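Local atomic coordinates of CT263 (PDB entry 4QAS), a protein that probably hydrolyses the N-glycosidic bond of nucleosides as an MTAN-type nucleosidase, with a proposed role in menaquinone synthesis through the futalosine pathway. Residues Leu11-Thr22 with Lys180-Ile191; Asn74-Ile85 with Phe133-Asp141. The protein carries 1 engineered substitution. All coordinates share one frame; numbering follows the deposited sequence.

From the N terminus the chain runs through strand 7-13 and a short turn into helix 16-25, and contact 1 closes the longer loop when helix 180-197, near the C terminus, packs on that strand and helix. Contact 2 nests inside this loop: strand 71-80 and the turn after it are met by residues 133-141 after strands 90-99, 106-110 and 119-124. Strands 7-13 and 71-80 are parallel neighbours in the central sheet, so both contacts share it, their centres about 17 Å apart. Contact 1 ties the two helices to each other and to the sheet, contact 2 one strand to another, and Glu18 OE2 and Ile12 O accept hydrogen bonds from Phe77 N and Asn74 ND2.

Contact 1: residues Leu11-Thr22 with Lys180-Ile191; sequences LIFADPAEAART and KVKLSQKLAEAI. With SO4 (sulfate ion), chain C.
The Phe13 ring meets helix 180-191 with its rim at Leu187, whose CD1 is 4.3 Å from Phe13 CE1, and obliquely at Ile191; over the centre of one face lies Ala19 CA. A second flat group, the Arg21 guanidinium, is met at its edge by the Gln185 amide with the two planes 38° apart. Arg21 is bent at chi2 and chi3, which folds NE back to Gln185 OE1 (2.9 Å), nearly in line with the carbonyl. The amide nitrogen of Gln185 turns to Glu189 and to Leu25 O of the second subunit, tying this helix pair to the dimer interface.

Helices 16-22 and 180-191 cross at -53°, their axes 7.1 Å apart at closest approach, and lie together on one side of the mixed beta-sheet of the alpha/beta nucleosidase fold, with knobs-into-holes packing. Ser184 is one knob, among Ala17, Ala19, Ala20 and Arg21. Ser184 OG, anti to its own backbone N (chi1 -179°), accepts from Arg21 N at 2.9 Å, where the kinked helix gives that N-H no partner in the preceding turn. Water 2 joins Glu18 O, Ser184 O and Thr22 OG1. Deeper in, Leu11 CD1 and Ile191 CG2 meet tip to tip at 4.0 Å.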
# COMPACT_ATOMS: atom_id res chain seq x y z
N LEU A 11 -9.34 -4.18 10.77
CA LEU A 11 -9.69 -4.64 9.43
C LEU A 11 -10.19 -6.07 9.51
O LEU A 11 -9.55 -6.92 10.15
CB LEU A 11 -8.47 -4.63 8.53
CG LEU A 11 -7.73 -3.30 8.45
CD1 LEU A 11 -6.54 -3.41 7.47
CD2 LEU A 11 -8.58 -2.12 8.07
N ILE A 12 -11.34 -6.33 8.89
CA ILE A 12 -11.98 -7.63 8.91
C ILE A 12 -12.11 -8.10 7.48
O ILE A 12 -12.74 -7.44 6.64
CB ILE A 12 -13.35 -7.60 9.59
CG1 ILE A 12 -13.23 -7.05 11.01
CG2 ILE A 12 -13.94 -8.98 9.63
CD1 ILE A 12 -14.53 -6.69 11.63
N PHE A 13 -11.53 -9.26 7.20
CA PHE A 13 -11.64 -9.94 5.92
C PHE A 13 -12.36 -11.26 6.13
O PHE A 13 -12.27 -11.88 7.18
CB PHE A 13 -10.26 -10.23 5.36
CG PHE A 13 -9.46 -9.01 5.03
CD1 PHE A 13 -9.59 -8.40 3.79
CD2 PHE A 13 -8.58 -8.46 5.95
CE1 PHE A 13 -8.85 -7.28 3.48
CE2 PHE A 13 -7.85 -7.33 5.64
CZ PHE A 13 -7.99 -6.75 4.42
N ALA A 14 -13.10 -11.70 5.11
CA ALA A 14 -13.83 -12.95 5.21
C ALA A 14 -12.92 -14.16 5.11
O ALA A 14 -13.20 -15.18 5.74
CB ALA A 14 -14.92 -13.03 4.12
N ASP A 15 -11.86 -14.07 4.32
CA ASP A 15 -11.02 -15.24 4.10
C ASP A 15 -9.59 -14.80 3.80
O ASP A 15 -9.32 -13.61 3.60
CB ASP A 15 -11.59 -16.16 3.01
CG ASP A 15 -11.75 -15.47 1.67
OD1 ASP A 15 -10.83 -14.74 1.25
OD2 ASP A 15 -12.82 -15.63 1.03
N PRO A 16 -8.65 -15.74 3.79
CA PRO A 16 -7.24 -15.34 3.59
C PRO A 16 -6.95 -14.72 2.24
O PRO A 16 -6.08 -13.84 2.16
CB PRO A 16 -6.49 -16.66 3.72
CG PRO A 16 -7.33 -17.48 4.64
CD PRO A 16 -8.75 -17.14 4.24
N ALA A 17 -7.64 -15.15 1.18
CA ALA A 17 -7.39 -14.57 -0.14
C ALA A 17 -7.72 -13.10 -0.14
O ALA A 17 -7.00 -12.29 -0.73
CB ALA A 17 -8.20 -15.30 -1.20
N GLU A 18 -8.81 -12.71 0.51
CA GLU A 18 -9.14 -11.30 0.54
C GLU A 18 -8.06 -10.51 1.26
O GLU A 18 -7.74 -9.40 0.85
CB GLU A 18 -10.48 -11.07 1.24
CG GLU A 18 -11.74 -11.53 0.47
CD GLU A 18 -13.05 -11.25 1.20
OE1 GLU A 18 -13.02 -10.97 2.42
OE2 GLU A 18 -14.13 -11.34 0.58
N ALA A 19 -7.57 -11.05 2.38
CA ALA A 19 -6.64 -10.34 3.26
C ALA A 19 -5.23 -10.26 2.71
O ALA A 19 -4.47 -9.39 3.18
CB ALA A 19 -6.63 -11.04 4.60
N ALA A 20 -4.85 -11.13 1.78
CA ALA A 20 -3.43 -11.39 1.53
C ALA A 20 -2.65 -10.11 1.20
O ALA A 20 -1.57 -9.88 1.77
CB ALA A 20 -3.30 -12.42 0.41
N ARG A 21 -3.13 -9.30 0.26
CA ARG A 21 -2.30 -8.17 -0.16
C ARG A 21 -2.27 -7.07 0.89
O ARG A 21 -1.25 -6.40 1.04
CB ARG A 21 -2.72 -7.65 -1.53
CG ARG A 21 -2.59 -8.69 -2.66
CD ARG A 21 -1.19 -9.26 -2.84
NE ARG A 21 -0.18 -8.24 -2.82
CZ ARG A 21 1.10 -8.45 -2.59
NH1 ARG A 21 1.55 -9.69 -2.55
NH2 ARG A 21 1.95 -7.45 -2.50
N THR A 22 -3.33 -6.91 1.67
CA THR A 22 -3.26 -5.96 2.78
C THR A 22 -2.26 -6.41 3.84
O THR A 22 -1.52 -5.58 4.39
CB THR A 22 -4.65 -5.78 3.39
OG1 THR A 22 -5.51 -5.16 2.42
CG2 THR A 22 -4.59 -4.88 4.62
N LYS A 180 -7.88 -13.77 -7.72
CA LYS A 180 -7.86 -13.43 -6.30
C LYS A 180 -6.72 -12.50 -5.91
O LYS A 180 -6.91 -11.62 -5.07
CB LYS A 180 -7.87 -14.67 -5.43
CG LYS A 180 -9.20 -15.41 -5.52
CD LYS A 180 -9.29 -16.58 -4.58
CE LYS A 180 -10.59 -17.34 -4.82
NZ LYS A 180 -10.50 -18.76 -4.41
N VAL A 181 -5.55 -12.61 -6.54
CA VAL A 181 -4.46 -11.70 -6.21
C VAL A 181 -4.79 -10.28 -6.64
O VAL A 181 -4.65 -9.33 -5.84
CB VAL A 181 -3.12 -12.20 -6.79
CG1 VAL A 181 -2.02 -11.14 -6.61
CG2 VAL A 181 -2.70 -13.48 -6.08
N LYS A 182 -5.24 -10.09 -7.89
CA LYS A 182 -5.62 -8.76 -8.36
C LYS A 182 -6.70 -8.16 -7.49
O LYS A 182 -6.67 -6.96 -7.18
CB LYS A 182 -6.13 -8.83 -9.81
CG LYS A 182 -5.05 -8.94 -10.87
CD LYS A 182 -5.66 -8.87 -12.26
CE LYS A 182 -4.63 -9.14 -13.33
NZ LYS A 182 -5.26 -9.18 -14.68
N LEU A 183 -7.68 -8.96 -7.12
CA LEU A 183 -8.79 -8.46 -6.32
C LEU A 183 -8.31 -8.05 -4.93
O LEU A 183 -8.69 -7.00 -4.42
CB LEU A 183 -9.89 -9.52 -6.27
CG LEU A 183 -10.62 -9.77 -7.58
CD1 LEU A 183 -11.31 -11.14 -7.50
CD2 LEU A 183 -11.57 -8.63 -7.82
N SER A 184 -7.50 -8.88 -4.30
CA SER A 184 -6.96 -8.56 -2.99
C SER A 184 -6.10 -7.31 -3.04
O SER A 184 -6.11 -6.49 -2.11
CB SER A 184 -6.17 -9.77 -2.52
OG SER A 184 -5.61 -9.59 -1.22
N GLN A 185 -5.36 -7.13 -4.14
CA GLN A 185 -4.54 -5.94 -4.31
C GLN A 185 -5.40 -4.68 -4.37
O GLN A 185 -5.01 -3.65 -3.82
CB GLN A 185 -3.65 -6.10 -5.55
CG GLN A 185 -2.73 -4.94 -5.78
CD GLN A 185 -1.66 -4.84 -4.73
OE1 GLN A 185 -1.29 -5.83 -4.08
NE2 GLN A 185 -1.09 -3.64 -4.57
N LYS A 186 -6.55 -4.75 -5.04
CA LYS A 186 -7.45 -3.59 -5.06
C LYS A 186 -7.87 -3.21 -3.65
O LYS A 186 -7.97 -2.02 -3.33
CB LYS A 186 -8.70 -3.87 -5.90
CG LYS A 186 -8.47 -4.00 -7.38
CD LYS A 186 -7.97 -2.71 -8.03
CE LYS A 186 -9.02 -1.62 -8.05
NZ LYS A 186 -8.53 -0.39 -8.75
N LEU A 187 -8.18 -4.19 -2.82
CA LEU A 187 -8.55 -3.88 -1.44
C LEU A 187 -7.41 -3.17 -0.71
O LEU A 187 -7.64 -2.20 0.01
CB LEU A 187 -8.97 -5.14 -0.71
CG LEU A 187 -10.21 -5.83 -1.29
CD1 LEU A 187 -10.45 -7.08 -0.54
CD2 LEU A 187 -11.43 -4.93 -1.28
N ALA A 188 -6.18 -3.65 -0.87
CA ALA A 188 -5.03 -3.05 -0.21
C ALA A 188 -4.85 -1.61 -0.65
O ALA A 188 -4.57 -0.73 0.17
CB ALA A 188 -3.77 -3.87 -0.49
N GLU A 189 -5.03 -1.37 -1.95
CA GLU A 189 -4.87 -0.03 -2.48
C GLU A 189 -5.92 0.92 -1.93
O GLU A 189 -5.66 2.12 -1.76
CB GLU A 189 -4.87 -0.09 -4.00
CG GLU A 189 -3.61 -0.79 -4.50
CD GLU A 189 -3.61 -1.11 -5.97
OE1 GLU A 189 -4.62 -0.83 -6.65
OE2 GLU A 189 -2.59 -1.66 -6.44
N ALA A 190 -7.12 0.42 -1.64
CA ALA A 190 -8.15 1.27 -1.06
C ALA A 190 -7.96 1.48 0.43
O ALA A 190 -8.32 2.54 0.96
CB ALA A 190 -9.52 0.65 -1.32
N ILE A 191 -7.41 0.48 1.14
CA ILE A 191 -7.21 0.60 2.59
C ILE A 191 -6.14 1.64 2.91
O ILE A 191 -6.26 2.39 3.89
CB ILE A 191 -6.90 -0.78 3.18
CG1 ILE A 191 -8.19 -1.61 3.19
CG2 ILE A 191 -6.29 -0.63 4.59
CD1 ILE A 191 -8.01 -3.05 3.50
S SO4 C . -5.36 -5.29 -15.04
O1 SO4 C . -5.83 -3.90 -15.13
O2 SO4 C . -4.86 -5.54 -13.70
O3 SO4 C . -6.47 -6.20 -15.31
O4 SO4 C . -4.30 -5.51 -16.03
O HOH W 1 -5.32 -12.98 -2.77
O HOH W 2 -6.13 -7.20 0.71

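Contact 2: residues Asn74-Ile85 with Phe133-Asp141; sequences NAGFAGAANPNI and FHEHLQLVD
Asn74 and Asp141 come close without bonding each other: Asn74 OD1 is hydrogen-bonded to Lys162 NZ and Asp141 OD2 forms a salt bridge with it, while Asn74 ND2 bonds Ile12 O and Asp141 OD1 bonds Ser124 OG. Here the central strand 71-80 of the mixed nucleosidase sheet takes the short strand 139-141 as an antiparallel neighbour, and strand 139-141 runs parallel to 119-124. Phe77 sends its ring away to helix 180-197, while its carbonyl O touches Asp141 CB. Ala78 CB packs on Leu139 CB at 3.9 Å. Gly79 and Val140 form the hydrogen-bonded pair, N to O in both directions, and Leu139 CA adds a CA-H...O contact to Gly79 O. Ala80 faces Leu139 as a non-hydrogen-bonded pair.

Past the strand, Ala81 N-H points almost straight at Gln138 O (N to O 2.9 Å, 175° at the hydrogen), and Ala81 O accepts from His134 N at 3.0 Å. Ala81 CB touches both Leu137 CB (3.8 Å) and Val140 CG2 (4.1 Å), with the edge of the His134 ring nearby. Asn82 opens a type I turn to Ile85, its OD1 accepting from Asn84 N as an Asx turn, and its ND2 donates to water 3, which donates to Glu135 O and Leu137 O. Pro83 CD lies 3.6 Å from Phe133 CD2, oblique to that ring. Ile85 comes back over the strand: CG2, anti to its backbone N, packs on Leu139 CD2, and CD1 rests 3.6 Å from Gln138 O, the same oxygen that accepts from Ala81 N.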
# COMPACT_ATOMS: atom_id res chain seq x y z
N ASN A 74 -14.62 -3.55 7.01
CA ASN A 74 -14.73 -4.84 6.36
C ASN A 74 -14.37 -4.64 4.91
O ASN A 74 -15.06 -3.92 4.19
CB ASN A 74 -16.16 -5.35 6.49
CG ASN A 74 -16.44 -6.57 5.66
OD1 ASN A 74 -17.55 -6.69 5.10
ND2 ASN A 74 -15.48 -7.49 5.57
N ALA A 75 -13.30 -5.26 4.47
CA ALA A 75 -12.90 -5.21 3.08
C ALA A 75 -13.05 -6.60 2.50
O ALA A 75 -12.68 -7.59 3.13
CB ALA A 75 -11.45 -4.76 2.96
N GLY A 76 -13.62 -6.70 1.29
CA GLY A 76 -13.78 -8.03 0.72
C GLY A 76 -14.22 -8.00 -0.73
O GLY A 76 -14.38 -6.94 -1.34
N PHE A 77 -14.32 -9.20 -1.26
CA PHE A 77 -14.83 -9.43 -2.61
C PHE A 77 -16.35 -9.44 -2.60
O PHE A 77 -16.98 -9.87 -1.64
CB PHE A 77 -14.37 -10.80 -3.13
CG PHE A 77 -12.88 -11.06 -3.08
CD1 PHE A 77 -11.95 -10.03 -3.02
CD2 PHE A 77 -12.41 -12.35 -3.13
CE1 PHE A 77 -10.58 -10.31 -2.97
CE2 PHE A 77 -11.04 -12.62 -3.10
CZ PHE A 77 -10.15 -11.62 -3.03
N ALA A 78 -16.96 -8.99 -3.70
CA ALA A 78 -18.40 -9.09 -3.85
C ALA A 78 -18.74 -9.39 -5.29
O ALA A 78 -18.21 -8.77 -6.21
CB ALA A 78 -19.13 -7.81 -3.39
N GLY A 79 -19.69 -10.30 -5.47
CA GLY A 79 -20.25 -10.54 -6.79
C GLY A 79 -21.05 -9.35 -7.27
O GLY A 79 -21.66 -8.63 -6.50
N ALA A 80 -21.08 -9.16 -8.59
CA ALA A 80 -21.91 -8.14 -9.22
C ALA A 80 -23.12 -8.80 -9.85
O ALA A 80 -22.98 -9.65 -10.75
CB ALA A 80 -21.11 -7.41 -10.29
N ALA A 81 -24.30 -8.40 -9.40
CA ALA A 81 -25.55 -8.96 -9.88
C ALA A 81 -26.26 -8.04 -10.87
O ALA A 81 -27.40 -8.33 -11.27
CB ALA A 81 -26.47 -9.25 -8.67
N ASN A 82 -25.62 -6.93 -11.25
CA ASN A 82 -26.13 -6.02 -12.26
C ASN A 82 -25.01 -5.88 -13.27
O ASN A 82 -23.87 -5.57 -12.89
CB ASN A 82 -26.48 -4.67 -11.65
CG ASN A 82 -27.15 -3.74 -12.63
OD1 ASN A 82 -26.72 -3.62 -13.78
ND2 ASN A 82 -28.22 -3.10 -12.20
N PRO A 83 -25.27 -6.09 -14.57
CA PRO A 83 -24.20 -5.96 -15.57
C PRO A 83 -23.60 -4.57 -15.68
O PRO A 83 -22.53 -4.44 -16.27
CB PRO A 83 -24.90 -6.37 -16.87
CG PRO A 83 -26.35 -6.00 -16.65
CD PRO A 83 -26.58 -6.36 -15.21
N ASN A 84 -24.25 -3.54 -15.15
CA ASN A 84 -23.66 -2.20 -15.23
C ASN A 84 -22.57 -1.95 -14.19
O ASN A 84 -22.03 -0.85 -14.14
CB ASN A 84 -24.73 -1.11 -15.18
CG ASN A 84 -25.39 -0.98 -13.83
OD1 ASN A 84 -24.84 -1.41 -12.80
ND2 ASN A 84 -26.57 -0.36 -13.81
N ILE A 85 -22.26 -2.94 -13.36
CA ILE A 85 -21.12 -2.87 -12.44
C ILE A 85 -19.93 -3.52 -13.13
O ILE A 85 -19.96 -4.74 -13.37
CB ILE A 85 -21.45 -3.61 -11.14
CG1 ILE A 85 -22.60 -2.91 -10.42
CG2 ILE A 85 -20.23 -3.72 -10.23
CD1 ILE A 85 -23.21 -3.70 -9.27
N PHE A 133 -28.57 -12.42 -12.98
CA PHE A 133 -28.61 -10.99 -12.74
C PHE A 133 -29.99 -10.62 -12.22
O PHE A 133 -30.99 -11.22 -12.62
CB PHE A 133 -28.30 -10.26 -14.04
CG PHE A 133 -26.90 -10.52 -14.55
CD1 PHE A 133 -26.64 -11.59 -15.38
CD2 PHE A 133 -25.86 -9.71 -14.18
CE1 PHE A 133 -25.36 -11.83 -15.84
CE2 PHE A 133 -24.57 -9.94 -14.65
CZ PHE A 133 -24.33 -11.00 -15.48
N HIS A 134 -30.03 -9.67 -11.30
CA HIS A 134 -31.28 -9.29 -10.65
C HIS A 134 -31.46 -7.79 -10.73
O HIS A 134 -30.50 -7.03 -10.54
CB HIS A 134 -31.31 -9.74 -9.20
CG HIS A 134 -31.04 -11.20 -9.00
ND1 HIS A 134 -32.00 -12.17 -9.20
CD2 HIS A 134 -29.92 -11.86 -8.63
CE1 HIS A 134 -31.49 -13.36 -8.95
NE2 HIS A 134 -30.23 -13.20 -8.60
N GLU A 135 -32.70 -7.37 -10.98
CA GLU A 135 -33.00 -5.96 -11.18
C GLU A 135 -32.68 -5.14 -9.94
O GLU A 135 -32.30 -3.97 -10.06
CB GLU A 135 -34.47 -5.80 -11.57
N HIS A 136 -32.81 -5.72 -8.75
CA HIS A 136 -32.78 -4.97 -7.50
C HIS A 136 -31.53 -5.22 -6.67
O HIS A 136 -31.45 -4.74 -5.53
CB HIS A 136 -34.03 -5.27 -6.67
N LEU A 137 -30.54 -5.95 -7.18
CA LEU A 137 -29.30 -6.20 -6.46
C LEU A 137 -28.15 -5.50 -7.17
O LEU A 137 -28.17 -5.29 -8.39
CB LEU A 137 -29.00 -7.70 -6.36
CG LEU A 137 -30.05 -8.57 -5.66
CD1 LEU A 137 -29.57 -10.01 -5.57
CD2 LEU A 137 -30.41 -8.03 -4.28
N GLN A 138 -27.16 -5.11 -6.37
CA GLN A 138 -25.95 -4.51 -6.90
C GLN A 138 -24.81 -5.46 -6.57
O GLN A 138 -24.52 -6.39 -7.34
CB GLN A 138 -25.73 -3.08 -6.35
CG GLN A 138 -26.73 -2.08 -6.94
CD GLN A 138 -26.63 -0.65 -6.39
OE1 GLN A 138 -25.66 -0.26 -5.74
NE2 GLN A 138 -27.65 0.15 -6.68
N LEU A 139 -24.11 -5.24 -5.47
CA LEU A 139 -23.06 -6.13 -5.01
C LEU A 139 -23.62 -7.15 -4.02
O LEU A 139 -24.53 -6.86 -3.25
CB LEU A 139 -21.94 -5.32 -4.35
CG LEU A 139 -21.25 -4.33 -5.28
CD1 LEU A 139 -20.25 -3.51 -4.46
CD2 LEU A 139 -20.53 -5.10 -6.39
N VAL A 140 -23.04 -8.35 -4.04
CA VAL A 140 -23.52 -9.45 -3.22
C VAL A 140 -22.33 -10.13 -2.58
O VAL A 140 -21.39 -10.54 -3.28
CB VAL A 140 -24.31 -10.48 -4.04
CG1 VAL A 140 -24.81 -11.59 -3.12
CG2 VAL A 140 -25.46 -9.80 -4.77
N ASP A 141 -22.35 -10.29 -1.26
CA ASP A 141 -21.27 -10.97 -0.55
C ASP A 141 -21.92 -11.96 0.41
O ASP A 141 -23.11 -12.28 0.33
CB ASP A 141 -20.32 -9.99 0.16
CG ASP A 141 -20.92 -9.41 1.44
OD1 ASP A 141 -22.16 -9.48 1.64
OD2 ASP A 141 -20.14 -8.87 2.28
O HOH W 3 -29.28 -3.18 -9.77